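Local coordinates for protein carbohydrate deacetylase Agd3 (Neosartorya fumigata, PDB 6NWZ) that probably removes acetyl groups from galactosaminogalactan, an exopolysaccharide, and is required for biofilm formation by Aspergillus fumigatus, at residues L28-D33 with T52-P57; V61-L66 with W102-A107; I77-E82 with V114-F119. One frame throughout, in Å; residues are numbered along the deposited sequence.

Overall arrangement
The chain starts with strand 22-31, passes back through helix 34-47 and runs forward again in strand 51-55, where contact 1 closes the loop as a parallel strand pair. Contact 2 then opens in the loop 61-66 and contact 3 on strand 76-80. Contact 2 closes on helix 99-112 and contact 3 on strand 115-119, so these two cross along the chain, while contact 1 stands in series before both. Strands 22-31 and 76-80 are sheet neighbours, which sets contacts 1 and 3 side by side. Contact 2 lies over the face carrying I30, L54, V79 and M116: P64 packs on L54, L105 on M116. All three fall within the CBM87 range.

Contact 1 of 3, residues L28-D33 with T52-P57; sequences LVIAKD and TTLLVP
V29 is gripped twice by strand 52-55, along one edge: its N donates to T52 O at 2.7 Å, and its O receives L54 N at the same 2.7 Å, both nearly straight. Two residues on, A31 repeats the pattern, with a longer bond from its N to L54 O (3.2 Å) and one from V56 N to its O (2.8 Å). The strands run parallel, L28 paired with T52 through A31 with L55, and with helix 34-47 between them they form a beta-alpha-beta unit. On one face, I30 and L54 lie side by side, pointing the same way, with CG1 of I30 4.0 Å from CD2 of L54. The I30 CG2 branch, anti to the backbone N, turns instead to V56 CG2 at 3.6 Å. L28 crosses obliquely to L54, its CD1 4.1 Å from L54 CB. On the other face V29, A31 and T53 pack under helix 34-47, and L55 CD2 extends to D33 O (3.7 Å). D33 is the N-cap of that helix, through weak hydrogen bonds from S35 N and A36 N to its OD2. Further out, K32 hydrogen-bonds S84 O through NZ and makes a cation-pi contact with Y85, whose hydroxyl also bonds V56 O.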
# COMPACT_ATOMS: atom_id res chain seq x y z
N LEU A 28 -16.99 -1.44 16.75
CA LEU A 28 -17.81 -2.64 16.65
C LEU A 28 -18.30 -2.82 15.22
O LEU A 28 -19.02 -1.96 14.70
CB LEU A 28 -18.99 -2.58 17.62
CG LEU A 28 -19.94 -3.78 17.60
CD1 LEU A 28 -19.18 -5.06 17.91
CD2 LEU A 28 -21.08 -3.57 18.58
N VAL A 29 -17.90 -3.92 14.58
CA VAL A 29 -18.27 -4.22 13.21
C VAL A 29 -19.27 -5.36 13.22
O VAL A 29 -18.96 -6.46 13.70
CB VAL A 29 -17.04 -4.58 12.35
CG1 VAL A 29 -17.47 -5.05 10.98
CG2 VAL A 29 -16.11 -3.38 12.24
N ILE A 30 -20.46 -5.10 12.69
CA ILE A 30 -21.56 -6.06 12.68
C ILE A 30 -21.85 -6.43 11.23
O ILE A 30 -22.10 -5.56 10.40
CB ILE A 30 -22.82 -5.49 13.36
CG1 ILE A 30 -22.52 -5.16 14.83
CG2 ILE A 30 -23.98 -6.46 13.24
CD1 ILE A 30 -23.66 -4.47 15.54
N ALA A 31 -21.81 -7.73 10.93
CA ALA A 31 -22.02 -8.21 9.57
C ALA A 31 -22.58 -9.63 9.63
O ALA A 31 -22.66 -10.24 10.70
CB ALA A 31 -20.72 -8.16 8.76
N LYS A 32 -22.97 -10.14 8.46
CA LYS A 32 -23.57 -11.47 8.41
C LYS A 32 -22.51 -12.57 8.38
O LYS A 32 -22.69 -13.62 9.01
CB LYS A 32 -24.49 -11.59 7.19
CG LYS A 32 -25.52 -10.47 7.10
CD LYS A 32 -26.76 -10.89 6.33
CE LYS A 32 -26.41 -11.44 4.96
NZ LYS A 32 -27.64 -11.84 4.23
N ASP A 33 -21.42 -12.36 7.65
CA ASP A 33 -20.36 -13.34 7.52
C ASP A 33 -19.03 -12.61 7.44
O ASP A 33 -18.98 -11.37 7.42
CB ASP A 33 -20.57 -14.23 6.29
CG ASP A 33 -20.89 -13.43 5.04
OD1 ASP A 33 -22.05 -12.99 4.88
OD2 ASP A 33 -19.97 -13.23 4.21
N THR A 52 -13.74 -4.78 16.87
CA THR A 52 -14.29 -6.07 17.26
C THR A 52 -15.34 -6.47 16.23
O THR A 52 -16.18 -5.65 15.84
CB THR A 52 -14.92 -6.01 18.66
OG1 THR A 52 -13.93 -5.59 19.61
CG2 THR A 52 -15.44 -7.37 19.07
N THR A 53 -15.30 -7.72 15.79
CA THR A 53 -16.22 -8.22 14.77
C THR A 53 -17.30 -9.07 15.40
O THR A 53 -17.01 -10.03 16.13
CB THR A 53 -15.47 -9.02 13.70
OG1 THR A 53 -14.47 -8.20 13.08
CG2 THR A 53 -16.44 -9.50 12.64
N LEU A 54 -18.56 -8.73 15.13
CA LEU A 54 -19.72 -9.48 15.59
C LEU A 54 -20.46 -10.01 14.37
O LEU A 54 -21.02 -9.24 13.59
CB LEU A 54 -20.64 -8.61 16.45
CG LEU A 54 -22.02 -9.19 16.78
CD1 LEU A 54 -21.89 -10.41 17.67
CD2 LEU A 54 -22.90 -8.14 17.42
N LEU A 55 -20.48 -11.33 14.21
CA LEU A 55 -21.15 -11.97 13.09
C LEU A 55 -22.55 -12.40 13.52
O LEU A 55 -22.71 -13.06 14.55
CB LEU A 55 -20.35 -13.16 12.57
CG LEU A 55 -18.97 -12.82 11.99
CD1 LEU A 55 -18.42 -13.99 11.20
CD2 LEU A 55 -19.03 -11.58 11.12
N VAL A 56 -23.55 -12.01 12.74
CA VAL A 56 -24.95 -12.26 13.07
C VAL A 56 -25.49 -13.27 12.06
O VAL A 56 -25.75 -12.92 10.90
CB VAL A 56 -25.77 -10.96 13.04
CG1 VAL A 56 -27.16 -11.22 13.59
CG2 VAL A 56 -25.07 -9.87 13.84
N PRO A 57 -25.69 -14.53 12.45
CA PRO A 57 -26.32 -15.50 11.55
C PRO A 57 -27.82 -15.25 11.46
O PRO A 57 -28.41 -14.50 12.24
CB PRO A 57 -26.02 -16.84 12.22
CG PRO A 57 -25.96 -16.50 13.67
CD PRO A 57 -25.35 -15.13 13.75

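Contact 2 of 3, residues V61-L66 with W102-A107; sequences VGLPAL and WNQLYA
Q104 meets L63 just after Q101, whose NE2 hydrogen-bonds the V61 carbonyl O: CD1 of L63 lies over the flat amide of Q104, nearly equidistant from OE1 and NE2 (3.7 Å each). The contact is made by a methyl group, and no hydrogen bond crosses it. The amide itself is tied back to its own helix, NE2 donating to OD1 of D100 one turn earlier, a bond that probably helps to fix the amide's rotation. The backbone of Q104 contributes too, its carbonyl O lying 3.6 Å from L66 CD1. Next along the helix, L105 is the hydrophobic centre. Its CG sits beside the backbone N (chi1 -63°). CD1 continues the extended chain (chi2 177°), and the second branch, CD2, is the one that meets CD2 of L63 and CD1 of L66, each at 3.7 Å. L66 crosses L105 at about a right angle, L63 more obliquely. Helix 99-112 packs on the parallel strands 76-80 and 115-119 of the CBM87 region, with W102 on V79, and the irregular segment 61-66 between strands 51-55 and 67-68 runs along its flank. L105 also packs on M116 of strand 115-119, while L66 also touches Y74 and Y108.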
# COMPACT_ATOMS: atom_id res chain seq x y z
N VAL A 61 -28.22 -13.55 17.11
CA VAL A 61 -27.11 -13.56 18.06
C VAL A 61 -27.33 -12.42 19.04
O VAL A 61 -28.04 -11.45 18.73
CB VAL A 61 -25.75 -13.43 17.31
CG1 VAL A 61 -25.56 -12.02 16.80
CG2 VAL A 61 -24.60 -13.86 18.21
N GLY A 62 -26.75 -12.53 20.23
CA GLY A 62 -26.83 -11.47 21.21
C GLY A 62 -25.68 -10.49 21.07
O GLY A 62 -24.58 -10.84 20.64
N LEU A 63 -25.94 -9.23 21.45
CA LEU A 63 -24.92 -8.20 21.35
C LEU A 63 -23.95 -8.28 22.53
O LEU A 63 -24.32 -8.76 23.61
CB LEU A 63 -25.55 -6.81 21.32
CG LEU A 63 -26.84 -6.64 20.53
CD1 LEU A 63 -28.00 -6.47 21.49
CD2 LEU A 63 -26.73 -5.45 19.59
N PRO A 64 -22.71 -7.83 22.35
CA PRO A 64 -21.78 -7.77 23.50
C PRO A 64 -22.20 -6.69 24.49
O PRO A 64 -23.15 -5.94 24.22
CB PRO A 64 -20.43 -7.45 22.84
CG PRO A 64 -20.80 -6.74 21.57
CD PRO A 64 -22.06 -7.40 21.10
N ALA A 65 -21.51 -6.60 25.62
CA ALA A 65 -21.77 -5.54 26.59
C ALA A 65 -21.41 -4.19 25.98
O ALA A 65 -20.23 -3.89 25.77
CB ALA A 65 -20.97 -5.78 27.87
N LEU A 66 -22.42 -3.36 25.71
CA LEU A 66 -22.17 -2.07 25.08
C LEU A 66 -21.51 -1.08 26.05
O LEU A 66 -20.75 -0.21 25.61
CB LEU A 66 -23.46 -1.48 24.52
CG LEU A 66 -24.09 -2.20 23.32
CD1 LEU A 66 -25.27 -1.43 22.77
CD2 LEU A 66 -23.05 -2.39 22.24
N TRP A 102 -31.72 -3.42 18.09
CA TRP A 102 -31.43 -2.17 17.40
C TRP A 102 -31.67 -0.96 18.30
O TRP A 102 -30.98 0.05 18.17
CB TRP A 102 -32.27 -2.06 16.13
CG TRP A 102 -31.69 -2.80 14.97
CD1 TRP A 102 -32.08 -4.02 14.50
CD2 TRP A 102 -30.62 -2.36 14.12
NE1 TRP A 102 -31.31 -4.37 13.42
CE2 TRP A 102 -30.41 -3.37 13.16
CE3 TRP A 102 -29.82 -1.21 14.08
CZ2 TRP A 102 -29.43 -3.27 12.17
CZ3 TRP A 102 -28.85 -1.11 13.10
CH2 TRP A 102 -28.67 -2.14 12.16
N ASN A 103 -32.64 -1.06 19.21
CA ASN A 103 -32.89 0.04 20.14
C ASN A 103 -31.79 0.15 21.19
O ASN A 103 -31.47 1.27 21.62
CB ASN A 103 -34.26 -0.13 20.80
CG ASN A 103 -35.41 0.15 19.84
OD1 ASN A 103 -35.27 0.93 18.90
ND2 ASN A 103 -36.55 -0.47 20.09
N GLN A 104 -31.22 -0.97 21.62
CA GLN A 104 -30.05 -0.90 22.50
C GLN A 104 -28.90 -0.17 21.82
O GLN A 104 -28.22 0.64 22.45
CB GLN A 104 -29.61 -2.31 22.90
CG GLN A 104 -30.65 -3.12 23.64
CD GLN A 104 -30.16 -4.52 23.96
OE1 GLN A 104 -29.08 -4.70 24.52
NE2 GLN A 104 -30.95 -5.53 23.59
N LEU A 105 -28.68 -0.43 20.53
CA LEU A 105 -27.63 0.26 19.80
C LEU A 105 -27.93 1.75 19.69
O LEU A 105 -27.03 2.58 19.88
CB LEU A 105 -27.44 -0.37 18.42
CG LEU A 105 -26.99 -1.83 18.41
CD1 LEU A 105 -26.91 -2.35 16.99
CD2 LEU A 105 -25.65 -1.99 19.11
N TYR A 106 -29.18 2.11 19.39
CA TYR A 106 -29.55 3.52 19.32
C TYR A 106 -29.44 4.19 20.68
O TYR A 106 -29.01 5.34 20.78
CB TYR A 106 -30.96 3.68 18.77
CG TYR A 106 -31.17 3.12 17.38
CD1 TYR A 106 -30.11 2.98 16.49
CD2 TYR A 106 -32.44 2.73 16.95
CE1 TYR A 106 -30.30 2.46 15.22
CE2 TYR A 106 -32.64 2.22 15.68
CZ TYR A 106 -31.57 2.09 14.82
OH TYR A 106 -31.77 1.57 13.56
N ALA A 107 -29.82 3.47 21.74
CA ALA A 107 -29.71 4.03 23.09
C ALA A 107 -28.26 4.26 23.47
O ALA A 107 -27.93 5.27 24.11
CB ALA A 107 -30.39 3.10 24.10

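Contact 3 of 3, residues I77-E82 with V114-F119; sequences IVVAAE and VRMVQF
V78 and F119 belong to the densely packed, buried part of this parallel strand pair: CG1 of V78 lies 3.7 Å from F119 CE2, approaching the ring obliquely. With chi1 of F119 at 62°, CG lies between the backbone N and the carbonyl carbon, and this turns the ring over strand 77-80, A80 CA over one face. A80 CB meets its CE1 at 3.8 Å. The backbone is joined here by V117 N to I77 O (2.7 Å) and V79 N to V117 O (2.9 Å); the bond from F119 N to V79 O is weak (3.4 Å), although A81 N still reaches F119 O. The pair lies inside an alpha/beta layer arrangement: W233 of helix 224-237 packs on V78 and V117, while W102 of helix 99-112 packs on V79 and Q118 from the opposite face. On that second face M116 bends at its last torsion, which sets CE 4.0 Å from I77 CG2. The partly exposed margin, at E82 and R115, is looser. E82 CG lies against Q118 OE1, whose NE2 is held by Q211. I77 N bonds R115 O less directly (145° at the hydrogen), and the R115 side chain turns away to form a salt bridge with the zinc-binding E210 and a cation-pi contact with W236, whose carbonyl it also hydrogen-bonds.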
# COMPACT_ATOMS: atom_id res chain seq x y z
N ILE A 77 -19.86 2.13 15.60
CA ILE A 77 -20.55 0.92 15.17
C ILE A 77 -20.67 0.96 13.65
O ILE A 77 -21.05 1.99 13.08
CB ILE A 77 -21.94 0.79 15.81
CG1 ILE A 77 -21.85 0.99 17.33
CG2 ILE A 77 -22.54 -0.57 15.49
CD1 ILE A 77 -23.18 1.26 18.01
N VAL A 78 -20.33 -0.15 13.00
CA VAL A 78 -20.47 -0.30 11.56
C VAL A 78 -21.31 -1.54 11.30
O VAL A 78 -21.02 -2.62 11.83
CB VAL A 78 -19.10 -0.42 10.86
CG1 VAL A 78 -19.24 -0.12 9.37
CG2 VAL A 78 -18.07 0.49 11.51
N VAL A 79 -22.36 -1.38 10.49
CA VAL A 79 -23.27 -2.47 10.17
C VAL A 79 -23.38 -2.57 8.66
O VAL A 79 -23.67 -1.56 7.99
CB VAL A 79 -24.66 -2.28 10.80
CG1 VAL A 79 -25.44 -3.58 10.74
CG2 VAL A 79 -24.53 -1.76 12.22
N ALA A 80 -23.18 -3.76 8.12
CA ALA A 80 -23.21 -4.00 6.69
C ALA A 80 -24.53 -4.66 6.30
O ALA A 80 -24.85 -5.74 6.81
CB ALA A 80 -22.02 -4.87 6.26
N ALA A 81 -25.28 -4.00 5.42
CA ALA A 81 -26.51 -4.54 4.85
C ALA A 81 -27.58 -4.82 5.91
O ALA A 81 -28.43 -5.70 5.72
CB ALA A 81 -26.23 -5.80 4.02
N GLU A 82 -27.54 -4.09 7.02
CA GLU A 82 -28.49 -4.24 8.12
C GLU A 82 -28.58 -5.68 8.63
O GLU A 82 -29.60 -6.06 9.21
CB GLU A 82 -29.89 -3.76 7.72
CG GLU A 82 -30.03 -2.26 7.59
CD GLU A 82 -31.35 -1.87 6.95
OE1 GLU A 82 -31.55 -2.18 5.75
OE2 GLU A 82 -32.18 -1.24 7.63
N VAL A 114 -21.95 8.21 20.48
CA VAL A 114 -21.24 7.32 19.57
C VAL A 114 -21.96 7.31 18.22
O VAL A 114 -23.20 7.25 18.16
CB VAL A 114 -21.13 5.91 20.17
CG1 VAL A 114 -20.51 4.95 19.18
CG2 VAL A 114 -20.32 5.95 21.44
N ARG A 115 -21.19 7.36 17.15
CA ARG A 115 -21.72 7.38 15.80
C ARG A 115 -21.83 5.97 15.23
O ARG A 115 -21.19 5.03 15.70
CB ARG A 115 -20.85 8.25 14.89
CG ARG A 115 -20.91 9.73 15.24
CD ARG A 115 -19.88 10.54 14.46
NE ARG A 115 -20.10 11.98 14.61
CZ ARG A 115 -19.35 12.91 14.03
NH1 ARG A 115 -18.33 12.56 13.26
NH2 ARG A 115 -19.63 14.19 14.21
N MET A 116 -22.67 5.83 14.20
CA MET A 116 -22.88 4.57 13.52
C MET A 116 -22.77 4.77 12.01
O MET A 116 -23.24 5.77 11.47
CB MET A 116 -24.25 3.97 13.86
CG MET A 116 -24.63 2.75 13.03
SD MET A 116 -26.23 2.07 13.46
CE MET A 116 -25.91 1.49 15.13
N VAL A 117 -22.15 3.80 11.34
CA VAL A 117 -22.01 3.80 9.89
C VAL A 117 -22.73 2.57 9.35
O VAL A 117 -22.56 1.46 9.87
CB VAL A 117 -20.53 3.80 9.47
CG1 VAL A 117 -20.41 3.56 7.97
CG2 VAL A 117 -19.87 5.11 9.86
N GLN A 118 -23.54 2.77 8.31
CA GLN A 118 -24.22 1.68 7.62
C GLN A 118 -23.96 1.81 6.13
O GLN A 118 -24.24 2.85 5.53
CB GLN A 118 -25.72 1.69 7.90
CG GLN A 118 -26.07 1.54 9.36
CD GLN A 118 -27.39 0.83 9.55
OE1 GLN A 118 -27.67 -0.18 8.90
NE2 GLN A 118 -28.22 1.36 10.44
N PHE A 119 -23.44 0.74 5.52
CA PHE A 119 -23.23 0.72 4.08
C PHE A 119 -23.85 -0.55 3.50
O PHE A 119 -24.08 -1.53 4.21
CB PHE A 119 -21.73 0.82 3.71
CG PHE A 119 -20.87 -0.31 4.23
CD1 PHE A 119 -20.83 -1.54 3.57
CD2 PHE A 119 -20.06 -0.12 5.34
CE1 PHE A 119 -20.02 -2.57 4.04
CE2 PHE A 119 -19.24 -1.14 5.81
CZ PHE A 119 -19.22 -2.37 5.16